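Local coordinates for enoyl-CoA hydratase EchA1 (Mycobacterium marinum, PDB 3QXI), which probably catalyses the reversible addition of water to the double bond of 2-enoyl-CoA thioesters, as a member of the crotonase family, at residues V19-R24 and M51-A56; R223-S226 and A232-M235. All coordinates share one frame; numbering follows the deposited sequence.

Contact 1: residues V19-R24 and M51-A56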
ATOM      1  N   VAL B  19     -22.594  26.358   1.277  1.00 30.92           N
ATOM      2  CA  VAL B  19     -21.904  26.178   0.014  1.00 29.85           C
ATOM      3  C   VAL B  19     -21.549  27.565  -0.494  1.00 30.42           C
ATOM      4  O   VAL B  19     -22.389  28.452  -0.547  1.00 31.10           O
ATOM      5  CB  VAL B  19     -22.782  25.424  -1.050  1.00 29.89           C
ATOM      6  CG1 VAL B  19     -22.043  25.254  -2.370  1.00 27.23           C
ATOM      7  CG2 VAL B  19     -23.264  24.066  -0.535  1.00 29.47           C
ATOM      8  N   GLU B  20     -20.299  27.752  -0.865  1.00 30.15           N
ATOM      9  CA  GLU B  20     -19.840  29.051  -1.318  1.00 31.79           C
ATOM     10  C   GLU B  20     -18.791  28.895  -2.407  1.00 31.24           C
ATOM     11  O   GLU B  20     -17.909  28.038  -2.317  1.00 30.39           O
ATOM     12  CB  GLU B  20     -19.263  29.831  -0.137  1.00 32.13           C
ATOM     13  CG  GLU B  20     -18.562  31.120  -0.508  1.00 33.45           C
ATOM     14  CD  GLU B  20     -17.731  31.665   0.626  1.00 36.62           C
ATOM     15  OE1 GLU B  20     -17.905  31.192   1.772  1.00 37.63           O
ATOM     16  OE2 GLU B  20     -16.912  32.571   0.368  1.00 37.86           O
ATOM     17  N   GLN B  21     -18.897  29.721  -3.435  1.00 31.57           N
ATOM     18  CA  GLN B  21     -17.937  29.694  -4.522  1.00 31.77           C
ATOM     19  C   GLN B  21     -16.939  30.828  -4.349  1.00 32.36           C
ATOM     20  O   GLN B  21     -17.327  31.961  -4.098  1.00 33.51           O
ATOM     21  CB  GLN B  21     -18.674  29.796  -5.857  1.00 32.01           C
ATOM     22  CG  GLN B  21     -17.790  29.767  -7.083  1.00 31.97           C
ATOM     23  CD  GLN B  21     -18.587  29.701  -8.376  1.00 32.76           C
ATOM     24  OE1 GLN B  21     -19.799  29.499  -8.356  1.00 34.36           O
ATOM     25  NE2 GLN B  21     -17.901  29.852  -9.512  1.00 31.53           N
ATOM     26  N   ARG B  22     -15.649  30.516  -4.424  1.00 32.40           N
ATOM     27  CA  ARG B  22     -14.628  31.557  -4.522  1.00 32.63           C
ATOM     28  C   ARG B  22     -13.870  31.275  -5.791  1.00 32.38           C
ATOM     29  O   ARG B  22     -13.059  30.349  -5.829  1.00 31.49           O
ATOM     30  CB  ARG B  22     -13.659  31.554  -3.332  1.00 32.48           C
ATOM     31  CG  ARG B  22     -14.338  31.636  -1.992  1.00 34.43           C
ATOM     32  CD  ARG B  22     -13.397  32.097  -0.898  1.00 37.35           C
ATOM     33  NE  ARG B  22     -14.069  31.953   0.390  1.00 39.24           N
ATOM     34  CZ  ARG B  22     -13.483  32.047   1.578  1.00 40.53           C
ATOM     35  NH1 ARG B  22     -12.180  32.300   1.683  1.00 40.27           N
ATOM     36  NH2 ARG B  22     -14.217  31.883   2.670  1.00 41.39           N
ATOM     37  N   ASP B  23     -14.150  32.051  -6.840  1.00 32.60           N
ATOM     38  CA  ASP B  23     -13.498  31.840  -8.118  1.00 32.49           C
ATOM     39  C   ASP B  23     -13.954  30.510  -8.703  1.00 31.25           C
ATOM     40  O   ASP B  23     -15.137  30.342  -8.975  1.00 31.92           O
ATOM     41  CB  ASP B  23     -11.986  31.823  -7.921  1.00 33.46           C
ATOM     42  CG  ASP B  23     -11.266  32.664  -8.921  1.00 36.66           C
ATOM     43  OD1 ASP B  23     -11.653  32.636 -10.123  1.00 39.47           O
ATOM     44  OD2 ASP B  23     -10.319  33.364  -8.483  1.00 40.38           O
ATOM     45  N   ARG B  24     -13.028  29.570  -8.897  1.00 29.40           N
ATOM     46  CA  ARG B  24     -13.363  28.250  -9.468  1.00 27.69           C
ATOM     47  C   ARG B  24     -13.345  27.149  -8.390  1.00 25.96           C
ATOM     48  O   ARG B  24     -13.385  25.967  -8.685  1.00 25.82           O
ATOM     49  CB  ARG B  24     -12.420  27.888 -10.623  1.00 27.33           C
ATOM     50  CG  ARG B  24     -12.245  28.956 -11.716  1.00 27.98           C
ATOM     51  CD  ARG B  24     -11.379  28.420 -12.847  1.00 28.50           C
ATOM     52  NE  ARG B  24     -11.950  27.186 -13.388  1.00 29.67           N
ATOM     53  CZ  ARG B  24     -12.919  27.135 -14.302  1.00 29.93           C
ATOM     54  NH1 ARG B  24     -13.413  28.257 -14.809  1.00 31.15           N
ATOM     55  NH2 ARG B  24     -13.402  25.962 -14.701  1.00 28.92           N
ATOM     56  N   MET B  51     -21.831  18.023  -4.363  1.00 24.43           N
ATOM     57  CA  MET B  51     -20.928  17.299  -5.278  1.00 25.23           C
ATOM     58  C   MET B  51     -21.458  17.279  -6.721  1.00 26.60           C
ATOM     59  O   MET B  51     -20.686  17.463  -7.670  1.00 26.49           O
ATOM     60  CB  MET B  51     -20.648  15.861  -4.793  1.00 24.44           C
ATOM     61  CG  MET B  51     -19.984  15.739  -3.388  1.00 23.90           C
ATOM     62  SD  MET B  51     -18.574  16.844  -3.044  1.00 23.55           S
ATOM     63  CE  MET B  51     -18.451  16.793  -1.258  1.00 20.54           C
ATOM     64  N   ASP B  52     -22.770  17.032  -6.869  1.00 27.57           N
ATOM     65  CA  ASP B  52     -23.456  17.212  -8.143  1.00 29.17           C
ATOM     66  C   ASP B  52     -23.191  18.612  -8.721  1.00 28.70           C
ATOM     67  O   ASP B  52     -22.794  18.749  -9.884  1.00 27.99           O
ATOM     68  CB  ASP B  52     -24.975  16.998  -7.988  1.00 30.67           C
ATOM     69  CG  ASP B  52     -25.344  15.538  -7.727  1.00 33.11           C
ATOM     70  OD1 ASP B  52     -24.480  14.656  -7.878  1.00 35.85           O
ATOM     71  OD2 ASP B  52     -26.510  15.274  -7.359  1.00 36.81           O
ATOM     72  N   ARG B  53     -23.412  19.636  -7.907  1.00 28.40           N
ATOM     73  CA  ARG B  53     -23.172  21.008  -8.346  1.00 29.85           C
ATOM     74  C   ARG B  53     -21.723  21.152  -8.845  1.00 28.89           C
ATOM     75  O   ARG B  53     -21.480  21.637  -9.959  1.00 28.91           O
ATOM     76  CB  ARG B  53     -23.471  22.018  -7.230  1.00 30.10           C
ATOM     77  CG  ARG B  53     -22.896  23.399  -7.530  1.00 33.19           C
ATOM     78  CD  ARG B  53     -23.642  24.573  -6.892  1.00 37.86           C
ATOM     79  NE  ARG B  53     -22.998  25.835  -7.291  1.00 41.88           N
ATOM     80  CZ  ARG B  53     -23.083  26.994  -6.634  1.00 44.17           C
ATOM     81  NH1 ARG B  53     -23.806  27.107  -5.520  1.00 43.94           N
ATOM     82  NH2 ARG B  53     -22.432  28.058  -7.100  1.00 46.40           N
ATOM     83  N   LEU B  54     -20.779  20.683  -8.031  1.00 27.73           N
ATOM     84  CA  LEU B  54     -19.351  20.791  -8.326  1.00 26.73           C
ATOM     85  C   LEU B  54     -19.021  20.181  -9.693  1.00 26.70           C
ATOM     86  O   LEU B  54     -18.355  20.821 -10.530  1.00 25.75           O
ATOM     87  CB  LEU B  54     -18.522  20.141  -7.203  1.00 25.27           C
ATOM     88  CG  LEU B  54     -17.060  19.798  -7.545  1.00 25.35           C
ATOM     89  CD1 LEU B  54     -16.212  21.073  -7.733  1.00 23.33           C
ATOM     90  CD2 LEU B  54     -16.429  18.824  -6.524  1.00 24.45           C
ATOM     91  N   ASP B  55     -19.497  18.950  -9.899  1.00 26.46           N
ATOM     92  CA  ASP B  55     -19.289  18.234 -11.154  1.00 27.29           C
ATOM     93  C   ASP B  55     -19.944  18.848 -12.379  1.00 28.35           C
ATOM     94  O   ASP B  55     -19.341  18.873 -13.450  1.00 28.51           O
ATOM     95  CB  ASP B  55     -19.636  16.748 -11.009  1.00 26.63           C
ATOM     96  CG  ASP B  55     -18.513  15.972 -10.333  1.00 26.02           C
ATOM     97  OD1 ASP B  55     -17.432  16.572 -10.212  1.00 23.99           O
ATOM     98  OD2 ASP B  55     -18.699  14.790  -9.931  1.00 25.43           O
ATOM     99  N   ALA B  56     -21.146  19.393 -12.204  1.00 29.72           N
ATOM    100  CA  ALA B  56     -21.940  19.927 -13.315  1.00 30.53           C
ATOM    101  C   ALA B  56     -21.520  21.349 -13.743  1.00 31.55           C
ATOM    102  O   ALA B  56     -21.674  21.718 -14.911  1.00 33.02           O
ATOM    103  CB  ALA B  56     -23.436  19.880 -12.955  1.00 30.89           C
TER
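Val-19 and Arg-53 mark the closest backbone approach, their CA atoms 9.9 Å apart, and the contacts between the edge strand 17-22 and the last turns of helix 41-56 are made by side-chain atoms. In this crotonase-family fold the strand is an outermost member of the six-stranded mixed sheet and pairs antiparallel with strand 25-30, with Glu-20 and Ile-27 backbone-bonded; helix 41-56 lies against the same sheet, where Leu-54 and Val-19 both touch Leu-26. Arg-53 reaches toward the strand. It turns CG beside its carbonyl carbon and runs straight from CG to NE, which brings the guanidinium to the strand. NH1 lies 4.1 Å from Val-19 CG1, the two side chains running past each other in opposite directions. NH2 gives Gln-21 OE1 a weak hydrogen bond of 3.3 Å, bent to 122° at the hydrogen. The oxygen sits at the guanidinium edge, yet the amide and guanidinium planes stand 69° apart. Only 120 Å² is buried in total, consistent with a surface contact. A second bond helps hold the rotation of the Gln-21 amide: NE2 donates to Asp-23 O at 2.9 Å, in the amide plane and nearly straight at 166°.

Contact 2: residues R223-S226 and A232-M235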
ATOM      1  N   ARG B 223      -6.555   0.645  -9.680  1.00 22.27           N
ATOM      2  CA  ARG B 223      -6.349  -0.436  -8.706  1.00 23.16           C
ATOM      3  C   ARG B 223      -7.191  -1.650  -9.091  1.00 23.13           C
ATOM      4  O   ARG B 223      -6.829  -2.798  -8.763  1.00 23.68           O
ATOM      5  CB  ARG B 223      -6.595   0.011  -7.247  1.00 23.97           C
ATOM      6  CG  ARG B 223      -8.054  -0.023  -6.745  1.00 28.56           C
ATOM      7  CD  ARG B 223      -8.152   0.230  -5.216  1.00 35.10           C
ATOM      8  NE  ARG B 223      -7.417   1.432  -4.785  1.00 40.04           N
ATOM      9  CZ  ARG B 223      -6.318   1.428  -4.020  1.00 42.57           C
ATOM     10  NH1 ARG B 223      -5.806   0.285  -3.541  1.00 41.11           N
ATOM     11  NH2 ARG B 223      -5.744   2.587  -3.711  1.00 44.25           N
ATOM     12  N   GLY B 224      -8.275  -1.403  -9.829  1.00 21.01           N
ATOM     13  CA  GLY B 224      -9.150  -2.477 -10.256  1.00 20.39           C
ATOM     14  C   GLY B 224      -8.806  -3.044 -11.613  1.00 19.83           C
ATOM     15  O   GLY B 224      -9.599  -3.792 -12.197  1.00 19.27           O
ATOM     16  N   TRP B 225      -7.629  -2.693 -12.140  1.00 18.80           N
ATOM     17  CA  TRP B 225      -7.315  -3.146 -13.495  1.00 18.47           C
ATOM     18  C   TRP B 225      -6.196  -4.155 -13.453  1.00 18.60           C
ATOM     19  O   TRP B 225      -5.179  -3.949 -12.775  1.00 18.91           O
ATOM     20  CB  TRP B 225      -6.915  -2.016 -14.420  1.00 17.57           C
ATOM     21  CG  TRP B 225      -7.889  -0.938 -14.620  1.00 18.08           C
ATOM     22  CD1 TRP B 225      -9.245  -0.992 -14.470  1.00 19.29           C
ATOM     23  CD2 TRP B 225      -7.585   0.383 -15.072  1.00 17.00           C
ATOM     24  NE1 TRP B 225      -9.803   0.226 -14.779  1.00 18.83           N
ATOM     25  CE2 TRP B 225      -8.802   1.089 -15.154  1.00 17.49           C
ATOM     26  CE3 TRP B 225      -6.395   1.035 -15.417  1.00 16.54           C
ATOM     27  CZ2 TRP B 225      -8.875   2.436 -15.576  1.00 19.91           C
ATOM     28  CZ3 TRP B 225      -6.451   2.382 -15.809  1.00 18.77           C
ATOM     29  CH2 TRP B 225      -7.692   3.064 -15.897  1.00 18.76           C
ATOM     30  N   SER B 226      -6.370  -5.230 -14.203  1.00 18.79           N
ATOM     31  CA  SER B 226      -5.381  -6.291 -14.262  1.00 18.94           C
ATOM     32  C   SER B 226      -4.125  -5.831 -15.016  1.00 19.48           C
ATOM     33  O   SER B 226      -4.184  -4.901 -15.829  1.00 19.30           O
ATOM     34  CB  SER B 226      -5.997  -7.545 -14.895  1.00 19.01           C
ATOM     35  OG  SER B 226      -6.172  -7.363 -16.274  1.00 19.48           O
ATOM     36  N   ALA B 232      -4.582  -0.730 -21.671  1.00 19.03           N
ATOM     37  CA  ALA B 232      -5.641  -0.547 -22.658  1.00 19.64           C
ATOM     38  C   ALA B 232      -6.777   0.232 -22.018  1.00 19.75           C
ATOM     39  O   ALA B 232      -7.367   1.113 -22.655  1.00 20.19           O
ATOM     40  CB  ALA B 232      -6.143  -1.910 -23.163  1.00 19.85           C
ATOM     41  N   GLN B 233      -7.082  -0.087 -20.757  1.00 19.62           N
ATOM     42  CA  GLN B 233      -8.123   0.648 -20.015  1.00 20.01           C
ATOM     43  C   GLN B 233      -7.741   2.112 -19.804  1.00 19.92           C
ATOM     44  O   GLN B 233      -8.582   3.011 -19.977  1.00 19.50           O
ATOM     45  CB  GLN B 233      -8.472  -0.035 -18.703  1.00 19.62           C
ATOM     46  CG  GLN B 233      -8.992  -1.470 -18.956  1.00 24.09           C
ATOM     47  CD  GLN B 233      -9.796  -2.054 -17.783  1.00 31.01           C
ATOM     48  OE1 GLN B 233     -10.973  -1.711 -17.589  1.00 32.58           O
ATOM     49  NE2 GLN B 233      -9.180  -2.979 -17.030  1.00 31.21           N
ATOM     50  N   GLN B 234      -6.466   2.345 -19.495  1.00 19.45           N
ATOM     51  CA  GLN B 234      -5.954   3.698 -19.339  1.00 20.10           C
ATOM     52  C   GLN B 234      -6.134   4.427 -20.666  1.00 20.68           C
ATOM     53  O   GLN B 234      -6.647   5.545 -20.685  1.00 20.92           O
ATOM     54  CB  GLN B 234      -4.480   3.670 -18.901  1.00 19.85           C
ATOM     55  CG  GLN B 234      -3.814   5.025 -18.688  1.00 18.73           C
ATOM     56  CD  GLN B 234      -2.348   4.927 -18.264  1.00 17.32           C
ATOM     57  OE1 GLN B 234      -2.009   5.242 -17.114  1.00 16.09           O
ATOM     58  NE2 GLN B 234      -1.472   4.505 -19.190  1.00 16.06           N
ATOM     59  N   MET B 235      -5.744   3.773 -21.768  1.00 21.94           N
ATOM     60  CA  MET B 235      -5.811   4.389 -23.109  1.00 22.94           C
ATOM     61  C   MET B 235      -7.199   4.926 -23.488  1.00 22.88           C
ATOM     62  O   MET B 235      -7.298   5.970 -24.136  1.00 24.01           O
ATOM     63  CB  MET B 235      -5.296   3.432 -24.189  1.00 23.54           C
ATOM     64  CG  MET B 235      -5.320   4.005 -25.617  1.00 25.81           C
ATOM     65  SD  MET B 235      -4.397   5.539 -25.778  1.00 33.15           S
ATOM     66  CE  MET B 235      -2.722   4.939 -26.037  1.00 31.33           C
TER
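Trp-225 and Gln-233 make most of the contact, the glutamine lying across one face of the indole. Its CB stands over the six-membered ring, 3.8 Å from the centroid and 13° off the normal, which meets the geometry of a CH-pi interaction. Farther along the chain the amide carbon CD lies over the CD1 edge of the five-membered ring, with NE2 3.2 Å from Trp-225 CD1 and OE1 3.6 Å from Trp-225 NE1. Ring and amide planes are 35° apart, an inclined overlap rather than a parallel stack. Beyond the six-membered ring, Trp-225 CZ3 comes within 3.7 Å of the backbone N of Gln-234 and 3.9 Å of its CB, an oblique approach. The indole of this loop residue folds back onto helix 230-243, which follows helix 209-221 in the C-terminal helical part of this crotonase-family chain. Placing the glutamine over the ring are its CG, set beside the backbone N (chi1 -60°), and the extended chain beyond. Farther out, Thr-229 OG1 receives a weak hydrogen bond from Gln-233 NE2 and is also hydrogen-bonded with Ser-226 OG. Trp-225 also touches Ile-237 and, on a second subunit, Leu-152; Gln-234 packs on Gly-147 of that subunit.

How the contacts relate
The two contacts are separate in space and in series along the chain: their centres lie 29 Å apart, with about 17 Å between nearest atoms. Contact 1 is at the edge of the six-stranded sheet, its centre 14 Å from the chain centre, and no other protein chain of the assembly touches its segments. Contact 2 is more peripheral, 23 Å from the chain centre, but its indole and the following helix reach a second of the three subunits. One therefore joins strand to helix within a subunit, whereas the other packs an interhelix loop residue on the next helix, beside a second subunit. No catalytic or ligand-binding role is established for the residues of either contact.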